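Local coordinates for protein catechol 1,2-dioxygenase (Burkholderia ambifaria, PDB 5VXT) that probably catalyses the iron(III)-dependent intradiol ring cleavage of catechol to cis,cis-muconate, and is seen here with catechol bound to its iron, at residues Leu123-Ala128 / Asn191-Val196; Glu168-Asn173 / His238-Val243; Gly247-Thr252 / Asp312-Glu317. All blocks are in the same frame, centred on the assembly; numbering follows the deposited sequence.

Contact 1 (Leu123-Ala128 / Asn191-Val196); sequences LYVAGA and NLRGAV. With CAQ (catechol), chain K.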
loop_
_atom_site.group_PDB
_atom_site.type_symbol
_atom_site.label_atom_id
_atom_site.label_comp_id
_atom_site.label_asym_id
_atom_site.label_seq_id
_atom_site.Cartn_x
_atom_site.Cartn_y
_atom_site.Cartn_z
ATOM N N LEU B 123 11.664 -11.622 7.979
ATOM C CA LEU B 123 11.649 -13.081 7.926
ATOM C C LEU B 123 11.905 -13.740 9.279
ATOM O O LEU B 123 12.325 -14.899 9.327
ATOM C CB LEU B 123 12.666 -13.571 6.895
ATOM C CG LEU B 123 12.481 -12.899 5.530
ATOM C CD1 LEU B 123 13.515 -13.393 4.540
ATOM C CD2 LEU B 123 11.067 -13.130 5.004
ATOM N N TYR B 124 11.645 -13.043 10.380
ATOM C CA TYR B 124 11.776 -13.672 11.688
ATOM C C TYR B 124 10.595 -14.599 11.954
ATOM O O TYR B 124 9.458 -14.301 11.579
ATOM C CB TYR B 124 11.860 -12.607 12.784
ATOM C CG TYR B 124 11.758 -13.184 14.173
ATOM C CD1 TYR B 124 12.816 -13.904 14.723
ATOM C CD2 TYR B 124 10.611 -13.022 14.930
ATOM C CE1 TYR B 124 12.730 -14.442 15.989
ATOM C CE2 TYR B 124 10.518 -13.561 16.203
ATOM C CZ TYR B 124 11.580 -14.268 16.725
ATOM O OH TYR B 124 11.496 -14.805 17.989
ATOM N N VAL B 125 10.864 -15.727 12.614
ATOM C CA VAL B 125 9.821 -16.669 13.017
ATOM C C VAL B 125 9.969 -16.952 14.506
ATOM O O VAL B 125 11.022 -17.420 14.956
ATOM C CB VAL B 125 9.862 -17.982 12.214
ATOM C CG1 VAL B 125 8.754 -18.913 12.685
ATOM C CG2 VAL B 125 9.710 -17.703 10.721
ATOM N N ALA B 126 8.915 -16.682 15.263
ATOM C CA ALA B 126 8.949 -16.890 16.698
ATOM C C ALA B 126 8.698 -18.352 17.039
ATOM O O ALA B 126 7.969 -19.061 16.340
ATOM C CB ALA B 126 7.910 -16.003 17.386
ATOM N N GLY B 127 9.321 -18.804 18.125
ATOM C CA GLY B 127 8.981 -20.074 18.736
ATOM C C GLY B 127 10.024 -21.168 18.660
ATOM O O GLY B 127 9.682 -22.330 18.914
ATOM N N ALA B 128 11.273 -20.848 18.319
ATOM C CA ALA B 128 12.294 -21.876 18.215
ATOM C C ALA B 128 12.528 -22.504 19.584
ATOM O O ALA B 128 12.490 -21.800 20.602
ATOM C CB ALA B 128 13.602 -21.294 17.678
ATOM N N ASN B 191 14.102 -24.704 10.554
ATOM C CA ASN B 191 15.368 -25.000 9.901
ATOM C C ASN B 191 16.166 -23.714 9.762
ATOM O O ASN B 191 15.642 -22.688 9.311
ATOM C CB ASN B 191 15.160 -25.638 8.529
ATOM C CG ASN B 191 16.475 -26.067 7.895
ATOM O OD1 ASN B 191 17.334 -26.643 8.560
ATOM N ND2 ASN B 191 16.649 -25.764 6.609
ATOM N N LEU B 192 17.431 -23.773 10.179
ATOM C CA LEU B 192 18.329 -22.621 10.194
ATOM C C LEU B 192 17.789 -21.492 11.068
ATOM O O LEU B 192 18.041 -20.313 10.806
ATOM C CB LEU B 192 18.617 -22.121 8.776
ATOM C CG LEU B 192 19.068 -23.200 7.796
ATOM C CD1 LEU B 192 19.350 -22.599 6.445
ATOM C CD2 LEU B 192 20.304 -23.916 8.322
ATOM N N ARG B 193 17.035 -21.851 12.107
ATOM C CA ARG B 193 16.617 -20.931 13.156
ATOM C C ARG B 193 16.822 -21.633 14.487
ATOM O O ARG B 193 16.439 -22.794 14.633
ATOM C CB ARG B 193 15.147 -20.515 13.015
ATOM C CG ARG B 193 14.784 -19.960 11.663
ATOM C CD ARG B 193 13.278 -19.803 11.509
ATOM N NE ARG B 193 12.916 -19.317 10.179
ATOM C CZ ARG B 193 12.904 -18.035 9.825
ATOM N NH1 ARG B 193 13.235 -17.101 10.707
ATOM N NH2 ARG B 193 12.557 -17.685 8.587
ATOM N N GLY B 194 17.414 -20.931 15.450
ATOM C CA GLY B 194 17.643 -21.510 16.758
ATOM C C GLY B 194 17.513 -20.463 17.840
ATOM O O GLY B 194 17.379 -19.267 17.574
ATOM N N ALA B 195 17.534 -20.940 19.078
ATOM C CA ALA B 195 17.578 -20.063 20.237
ATOM C C ALA B 195 18.385 -20.759 21.318
ATOM O O ALA B 195 18.155 -21.939 21.595
ATOM C CB ALA B 195 16.175 -19.729 20.747
ATOM N N VAL B 196 19.332 -20.039 21.911
ATOM C CA VAL B 196 20.136 -20.568 23.005
ATOM C C VAL B 196 20.019 -19.635 24.202
ATOM O O VAL B 196 20.031 -18.406 24.059
ATOM C CB VAL B 196 21.613 -20.779 22.604
ATOM C CG1 VAL B 196 21.712 -21.486 21.269
ATOM C CG2 VAL B 196 22.367 -19.478 22.570
HETATM C C1 CAQ K . 14.604 -8.705 3.047
HETATM C C2 CAQ K . 14.934 -10.029 3.328
HETATM C C3 CAQ K . 15.869 -10.302 4.316
HETATM O O3 CAQ K . 16.224 -11.573 4.631
HETATM C C4 CAQ K . 16.494 -9.182 5.043
HETATM O O4 CAQ K . 17.412 -9.447 6.003
HETATM C C5 CAQ K . 16.133 -7.878 4.732
HETATM C C6 CAQ K . 15.191 -7.645 3.734
HETATM O O HOH W 1 13.216 -17.471 13.584
#

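Contact 2 (Glu168-Asn173 / His238-Val243); sequences ECWHAN and HVHFFV. With FE (Fe (III) ion), chain J; CAQ (catechol), chain K.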
loop_
_atom_site.group_PDB
_atom_site.type_symbol
_atom_site.label_atom_id
_atom_site.label_comp_id
_atom_site.label_asym_id
_atom_site.label_seq_id
_atom_site.Cartn_x
_atom_site.Cartn_y
_atom_site.Cartn_z
ATOM N N GLU B 168 18.631 -15.501 19.685
ATOM C CA GLU B 168 17.941 -16.122 18.570
ATOM C C GLU B 168 18.682 -15.817 17.279
ATOM O O GLU B 168 19.280 -14.749 17.126
ATOM C CB GLU B 168 16.497 -15.622 18.460
ATOM C CG GLU B 168 15.697 -15.900 19.702
ATOM C CD GLU B 168 14.305 -15.361 19.597
ATOM O OE1 GLU B 168 13.484 -15.999 18.910
ATOM O OE2 GLU B 168 14.045 -14.299 20.195
ATOM N N CYS B 169 18.604 -16.756 16.343
ATOM C CA CYS B 169 19.401 -16.723 15.125
ATOM C C CYS B 169 18.551 -17.229 13.968
ATOM O O CYS B 169 17.856 -18.238 14.109
ATOM C CB CYS B 169 20.666 -17.586 15.321
ATOM S SG CYS B 169 21.603 -17.957 13.857
ATOM N N TRP B 170 18.575 -16.526 12.834
ATOM C CA TRP B 170 17.966 -17.086 11.638
ATOM C C TRP B 170 18.739 -16.628 10.411
ATOM O O TRP B 170 19.258 -15.508 10.378
ATOM C CB TRP B 170 16.468 -16.726 11.522
ATOM C CG TRP B 170 16.066 -15.261 11.418
ATOM C CD1 TRP B 170 15.574 -14.631 10.305
ATOM C CD2 TRP B 170 16.044 -14.277 12.471
ATOM N NE1 TRP B 170 15.273 -13.320 10.591
ATOM C CE2 TRP B 170 15.552 -13.075 11.908
ATOM C CE3 TRP B 170 16.403 -14.291 13.825
ATOM C CZ2 TRP B 170 15.427 -11.896 12.647
ATOM C CZ3 TRP B 170 16.272 -13.115 14.559
ATOM C CH2 TRP B 170 15.785 -11.936 13.966
ATOM N N HIS B 171 18.819 -17.506 9.413
ATOM C CA HIS B 171 19.479 -17.179 8.156
ATOM C C HIS B 171 18.975 -18.118 7.063
ATOM O O HIS B 171 18.172 -19.022 7.313
ATOM C CB HIS B 171 21.001 -17.240 8.305
ATOM C CG HIS B 171 21.530 -18.613 8.571
ATOM N ND1 HIS B 171 21.733 -19.540 7.572
ATOM C CD2 HIS B 171 21.918 -19.210 9.722
ATOM C CE1 HIS B 171 22.222 -20.650 8.097
ATOM N NE2 HIS B 171 22.341 -20.477 9.400
ATOM N N ALA B 172 19.465 -17.899 5.843
ATOM C CA ALA B 172 19.009 -18.601 4.650
ATOM C C ALA B 172 19.845 -19.849 4.366
ATOM O O ALA B 172 20.916 -20.060 4.936
ATOM C CB ALA B 172 19.065 -17.674 3.438
ATOM N N ASN B 173 19.339 -20.674 3.446
ATOM C CA ASN B 173 20.036 -21.855 2.964
ATOM C C ASN B 173 20.899 -21.474 1.763
ATOM O O ASN B 173 21.032 -20.295 1.420
ATOM C CB ASN B 173 19.040 -22.968 2.631
ATOM C CG ASN B 173 18.171 -22.655 1.414
ATOM O OD1 ASN B 173 18.280 -21.596 0.796
ATOM N ND2 ASN B 173 17.300 -23.594 1.069
ATOM N N HIS B 238 24.234 -13.231 5.091
ATOM C CA HIS B 238 24.157 -12.625 6.412
ATOM C C HIS B 238 23.431 -13.567 7.359
ATOM O O HIS B 238 22.799 -14.540 6.939
ATOM C CB HIS B 238 23.438 -11.277 6.364
ATOM C CG HIS B 238 22.018 -11.386 5.918
ATOM N ND1 HIS B 238 21.665 -11.460 4.588
ATOM C CD2 HIS B 238 20.864 -11.464 6.621
ATOM C CE1 HIS B 238 20.352 -11.566 4.490
ATOM N NE2 HIS B 238 19.844 -11.570 5.708
ATOM N N VAL B 239 23.530 -13.251 8.650
ATOM C CA VAL B 239 22.855 -13.982 9.717
ATOM C C VAL B 239 22.221 -12.961 10.652
ATOM O O VAL B 239 22.876 -11.989 11.039
ATOM C CB VAL B 239 23.831 -14.894 10.492
ATOM C CG1 VAL B 239 23.114 -15.609 11.609
ATOM C CG2 VAL B 239 24.468 -15.893 9.551
ATOM N N HIS B 240 20.955 -13.182 11.019
ATOM C CA HIS B 240 20.200 -12.296 11.903
ATOM C C HIS B 240 20.314 -12.727 13.358
ATOM O O HIS B 240 20.395 -13.919 13.657
ATOM C CB HIS B 240 18.720 -12.306 11.538
ATOM C CG HIS B 240 18.413 -11.741 10.190
ATOM N ND1 HIS B 240 18.088 -10.415 10.002
ATOM C CD2 HIS B 240 18.358 -12.321 8.967
ATOM C CE1 HIS B 240 17.848 -10.201 8.721
ATOM N NE2 HIS B 240 18.004 -11.341 8.070
ATOM N N PHE B 241 20.260 -11.751 14.268
ATOM C CA PHE B 241 20.149 -12.067 15.686
ATOM C C PHE B 241 19.176 -11.148 16.418
ATOM O O PHE B 241 19.119 -9.941 16.163
ATOM C CB PHE B 241 21.508 -11.992 16.391
ATOM C CG PHE B 241 22.554 -12.889 15.792
ATOM C CD1 PHE B 241 22.739 -14.183 16.271
ATOM C CD2 PHE B 241 23.357 -12.441 14.756
ATOM C CE1 PHE B 241 23.709 -15.013 15.725
ATOM C CE2 PHE B 241 24.325 -13.269 14.203
ATOM C CZ PHE B 241 24.496 -14.555 14.690
ATOM N N PHE B 242 18.428 -11.749 17.345
ATOM C CA PHE B 242 17.840 -11.083 18.495
ATOM C C PHE B 242 18.634 -11.481 19.726
ATOM O O PHE B 242 18.973 -12.657 19.877
ATOM C CB PHE B 242 16.395 -11.526 18.742
ATOM C CG PHE B 242 15.394 -10.896 17.839
ATOM C CD1 PHE B 242 15.594 -9.623 17.344
ATOM C CD2 PHE B 242 14.235 -11.574 17.514
ATOM C CE1 PHE B 242 14.648 -9.032 16.513
ATOM C CE2 PHE B 242 13.275 -10.984 16.675
ATOM C CZ PHE B 242 13.499 -9.718 16.182
ATOM N N VAL B 243 18.884 -10.534 20.629
ATOM C CA VAL B 243 19.393 -10.877 21.964
ATOM C C VAL B 243 18.497 -10.233 23.012
ATOM O O VAL B 243 18.367 -9.004 23.061
ATOM C CB VAL B 243 20.854 -10.453 22.176
ATOM C CG1 VAL B 243 21.355 -10.973 23.530
ATOM C CG2 VAL B 243 21.738 -11.012 21.069
HETATM FE FE FE J . 17.882 -11.954 6.123
HETATM C C1 CAQ K . 14.604 -8.705 3.047
HETATM C C2 CAQ K . 14.934 -10.029 3.328
HETATM C C3 CAQ K . 15.869 -10.302 4.316
HETATM O O3 CAQ K . 16.224 -11.573 4.631
HETATM C C4 CAQ K . 16.494 -9.182 5.043
HETATM O O4 CAQ K . 17.412 -9.447 6.003
HETATM C C5 CAQ K . 16.133 -7.878 4.732
HETATM C C6 CAQ K . 15.191 -7.645 3.734
HETATM O O HOH W 2 20.361 -15.150 5.740
#

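Contact 3 (Gly247-Thr252 / Asp312-Glu317); sequences GHRKLT and DNQIVE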
loop_
_atom_site.group_PDB
_atom_site.type_symbol
_atom_site.label_atom_id
_atom_site.label_comp_id
_atom_site.label_asym_id
_atom_site.label_seq_id
_atom_site.Cartn_x
_atom_site.Cartn_y
_atom_site.Cartn_z
ATOM N N GLY B 247 17.080 -6.532 32.310
ATOM C CA GLY B 247 18.099 -5.563 32.629
ATOM C C GLY B 247 18.824 -4.983 31.436
ATOM O O GLY B 247 19.644 -4.075 31.620
ATOM N N HIS B 248 18.555 -5.477 30.221
ATOM C CA HIS B 248 19.147 -4.945 29.000
ATOM C C HIS B 248 18.065 -4.677 27.964
ATOM O O HIS B 248 16.992 -5.287 27.978
ATOM C CB HIS B 248 20.183 -5.900 28.396
ATOM C CG HIS B 248 21.226 -6.339 29.372
ATOM N ND1 HIS B 248 21.110 -7.495 30.114
ATOM C CD2 HIS B 248 22.393 -5.765 29.742
ATOM C CE1 HIS B 248 22.168 -7.617 30.897
ATOM N NE2 HIS B 248 22.961 -6.580 30.693
ATOM N N ARG B 249 18.368 -3.766 27.049
ATOM C CA ARG B 249 17.462 -3.519 25.938
ATOM C C ARG B 249 17.596 -4.631 24.900
ATOM O O ARG B 249 18.645 -5.273 24.778
ATOM C CB ARG B 249 17.747 -2.147 25.324
ATOM C CG ARG B 249 17.696 -1.024 26.353
ATOM C CD ARG B 249 17.935 0.340 25.733
ATOM N NE ARG B 249 19.115 0.381 24.875
ATOM C CZ ARG B 249 19.281 1.264 23.893
ATOM N NH1 ARG B 249 18.332 2.168 23.651
ATOM N NH2 ARG B 249 20.377 1.241 23.141
ATOM N N LYS B 250 16.507 -4.886 24.170
ATOM C CA LYS B 250 16.512 -5.975 23.201
ATOM C C LYS B 250 17.344 -5.578 21.987
ATOM O O LYS B 250 17.080 -4.555 21.346
ATOM C CB LYS B 250 15.089 -6.351 22.781
ATOM C CG LYS B 250 15.053 -7.474 21.748
ATOM C CD LYS B 250 13.661 -8.038 21.531
ATOM C CE LYS B 250 13.629 -8.936 20.291
ATOM N NZ LYS B 250 12.282 -9.526 19.998
ATOM N N LEU B 251 18.348 -6.382 21.667
ATOM C CA LEU B 251 19.249 -6.090 20.560
ATOM C C LEU B 251 18.752 -6.782 19.299
ATOM O O LEU B 251 18.534 -7.998 19.291
ATOM C CB LEU B 251 20.682 -6.534 20.879
ATOM C CG LEU B 251 21.676 -6.388 19.714
ATOM C CD1 LEU B 251 21.857 -4.935 19.263
ATOM C CD2 LEU B 251 23.030 -7.011 20.136
ATOM N N THR B 252 18.559 -5.999 18.241
ATOM C CA THR B 252 18.294 -6.522 16.912
ATOM C C THR B 252 19.502 -6.184 16.060
ATOM O O THR B 252 19.878 -5.013 15.963
ATOM C CB THR B 252 17.042 -5.899 16.291
ATOM O OG1 THR B 252 15.911 -6.129 17.144
ATOM C CG2 THR B 252 16.800 -6.492 14.902
ATOM N N ASP B 312 12.905 -0.136 28.270
ATOM C CA ASP B 312 13.513 -0.373 26.959
ATOM C C ASP B 312 12.676 0.406 25.950
ATOM O O ASP B 312 11.676 -0.099 25.440
ATOM C CB ASP B 312 13.545 -1.875 26.627
ATOM C CG ASP B 312 14.120 -2.179 25.232
ATOM O OD1 ASP B 312 14.432 -1.240 24.470
ATOM O OD2 ASP B 312 14.249 -3.377 24.892
ATOM N N ASN B 313 13.098 1.632 25.648
ATOM C CA ASN B 313 12.294 2.492 24.786
ATOM C C ASN B 313 12.538 2.281 23.295
ATOM O O ASN B 313 11.936 3.001 22.498
ATOM C CB ASN B 313 12.528 3.968 25.134
ATOM C CG ASN B 313 11.963 4.349 26.506
ATOM O OD1 ASN B 313 10.991 3.756 26.987
ATOM N ND2 ASN B 313 12.567 5.351 27.132
ATOM N N GLN B 314 13.380 1.323 22.881
ATOM C CA GLN B 314 13.607 1.088 21.451
ATOM C C GLN B 314 13.162 -0.286 20.960
ATOM O O GLN B 314 13.344 -0.585 19.772
ATOM C CB GLN B 314 15.086 1.297 21.077
ATOM C CG GLN B 314 16.120 0.465 21.895
ATOM C CD GLN B 314 16.334 -0.964 21.386
ATOM O OE1 GLN B 314 16.838 -1.178 20.271
ATOM N NE2 GLN B 314 15.983 -1.949 22.214
ATOM N N ILE B 315 12.585 -1.129 21.822
ATOM C CA ILE B 315 12.027 -2.397 21.365
ATOM C C ILE B 315 10.862 -2.124 20.423
ATOM O O ILE B 315 10.102 -1.166 20.601
ATOM C CB ILE B 315 11.585 -3.265 22.560
ATOM C CG1 ILE B 315 11.196 -4.674 22.098
ATOM C CG2 ILE B 315 10.434 -2.615 23.308
ATOM C CD1 ILE B 315 11.073 -5.703 23.239
ATOM N N VAL B 316 10.721 -2.973 19.410
ATOM C CA VAL B 316 9.811 -2.740 18.296
ATOM C C VAL B 316 8.801 -3.874 18.246
ATOM O O VAL B 316 9.184 -5.051 18.223
ATOM C CB VAL B 316 10.593 -2.632 16.969
ATOM C CG1 VAL B 316 9.651 -2.642 15.781
ATOM C CG2 VAL B 316 11.443 -1.383 16.969
ATOM N N GLU B 317 7.516 -3.520 18.214
ATOM C CA GLU B 317 6.434 -4.472 18.001
ATOM C C GLU B 317 5.982 -4.395 16.549
ATOM O O GLU B 317 5.653 -3.309 16.053
ATOM C CB GLU B 317 5.255 -4.192 18.939
ATOM C CG GLU B 317 5.546 -4.444 20.403
ATOM C CD GLU B 317 5.972 -5.873 20.665
ATOM O OE1 GLU B 317 7.072 -6.077 21.228
ATOM O OE2 GLU B 317 5.211 -6.794 20.292
HETATM O O HOH W 3 15.659 2.885 24.771
HETATM O O HOH W 4 10.809 -7.237 19.711
HETATM O O HOH W 5 18.588 -3.373 18.827
#

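Contact 1 (Leu123-Ala128 / Asn191-Val196)
R193 opens strand 193-197 and reaches back with its whole side chain to the segment that carries L123. CG lies anti to the carbonyl carbon (chi1 -53°) and the chain runs extended to NE, which brings the guanidinium end-on to the carbonyl of L123. Both terminal nitrogens grip that one oxygen: NH1 of R193 lies 2.8 Å and NH2 2.9 Å from O of L123. The oxygen sits in the guanidinium plane and the nitrogens in the carbonyl plane, so the fork is flat, though its N-H bonds are bent to 142° and 135°. Over one face of the group, above its centre, comes CG2 of V125, 3.3 Å from CZ of R193; the two side chains cross at about a right angle. NH1 also gives a proton to a water that in turn donates to O of V125 at 2.6 Å, tying the arginine to two backbone carbonyls of segment 123-128. NH2 has a second acceptor in the carbonyl of S179, next to the iron ligand Y178. Further on, A128 packs on the backbone of G194, with CB of A128 4.0 Å from C of G194. A195 then turns its methyl toward the same alanine, 4.3 Å from CB of A195 to CB of A128. At the start of segment 123-128, CD1 of L123 comes 3.3 Å from O3 of the bound catechol, so the carbonyl held by R193 belongs to a residue of the substrate pocket. Strand 193-197 lies between strands 130-132 and 166-170 in the mixed sheet, while the short strand 125-126 pairs in parallel with strand 321-322 in a separate two-stranded sheet.

Contact 2 (Glu168-Asn173 / His238-Val243)
W170 and H240 face each other as a hydrogen-bonded pair on neighbouring antiparallel strands of the mixed sheet, in the beta-sandwich of an intradiol dioxygenase. The CB of H240 is the bump: it sits over the centre of the indole's six-membered ring, 3.4 Å from its centroid. The imidazole continues over the five-membered ring as an offset stack, planes 7° apart, which would help fix its rotation. CG of W170 stands between the backbone N and the carbonyl carbon (chi1 61°), folding the indole across to H240 on the adjacent strand. The far edge of the indole is a second bump, meeting the F242 face edge-to-face at 58°, 3.8 Å from CH2 of W170 to CE2 of F242. On the opposite face of the sheet, SG of C169 fills the notch between V239 and F241, 3.6 Å from CG1 of V239 and oblique to the phenyl ring. ND1 of H238 is hydrogen-bonded to the carbonyl of P236, which probably helps orient that ring. With Y178 and both catechol oxygens, the two histidines hold the iron(III): NE2 of H238 and NE2 of H240 each lie 2.0 Å from it.

Contact 3 (Gly247-Thr252 / Asp312-Glu317)
R249 and D312 bring the two backbones to 5.2 Å between CA atoms, where the residues around the start of strand 251-256 meet a loop without helix or strand. N of K250 points at the D312 carboxylate, 2.8 Å from OD2 in a nearly straight bond of 167° from above the carboxylate plane. The other oxygen, OD1, is taken up within its own loop: N of Q314 bonds to it, forming an Asx turn, and NE2 of Q314 lies 2.8 Å from OD1 of D312 on the syn lone pair. CG of Q314 stands between the backbone N and the carbonyl carbon (chi1 55°) and the chain bends at chi2, folding the amide back so that NE2 also donates to O of K250 at 3.0 Å. CG of Q314 lies over a face of the R249 guanidinium, 3.3 Å from NH1 of R249; NE of R249 is hydrogen-bonded to OG1 of T305 and NH2 forms a salt bridge with D106. The K250 chain runs extended past I315, 3.9 Å from CD of K250 to CD1 of I315, and a water joins its NZ to O of V316. This surface contact joins the loop between strands 295-303 and 321-322 to the start of edge strand 251-256 of the mixed sheet; N of E317 is hydrogen-bonded to OD1 of D67 of the second subunit.

All three contacts reach the same mixed sheet, ordered 130-132, 193-197, 166-170, 238-244, 251-256. Contacts 1 and 2, with centres 8 Å apart, alternate along the chain, and OH of Y124 is hydrogen-bonded to OE1 of E168; both touch the catechol. Contact 3 follows them in sequence, its centre about 17 Å from that of contact 2 and 18 Å from that of contact 1. It meets contact 2 where strands 238-244 and 251-256 pair, with K250 making a cation-pi contact to F242. The series thus runs across the sheet from a substrate-pocket segment, through the iron-binding histidines, to an edge strand and a loop that meets the second subunit.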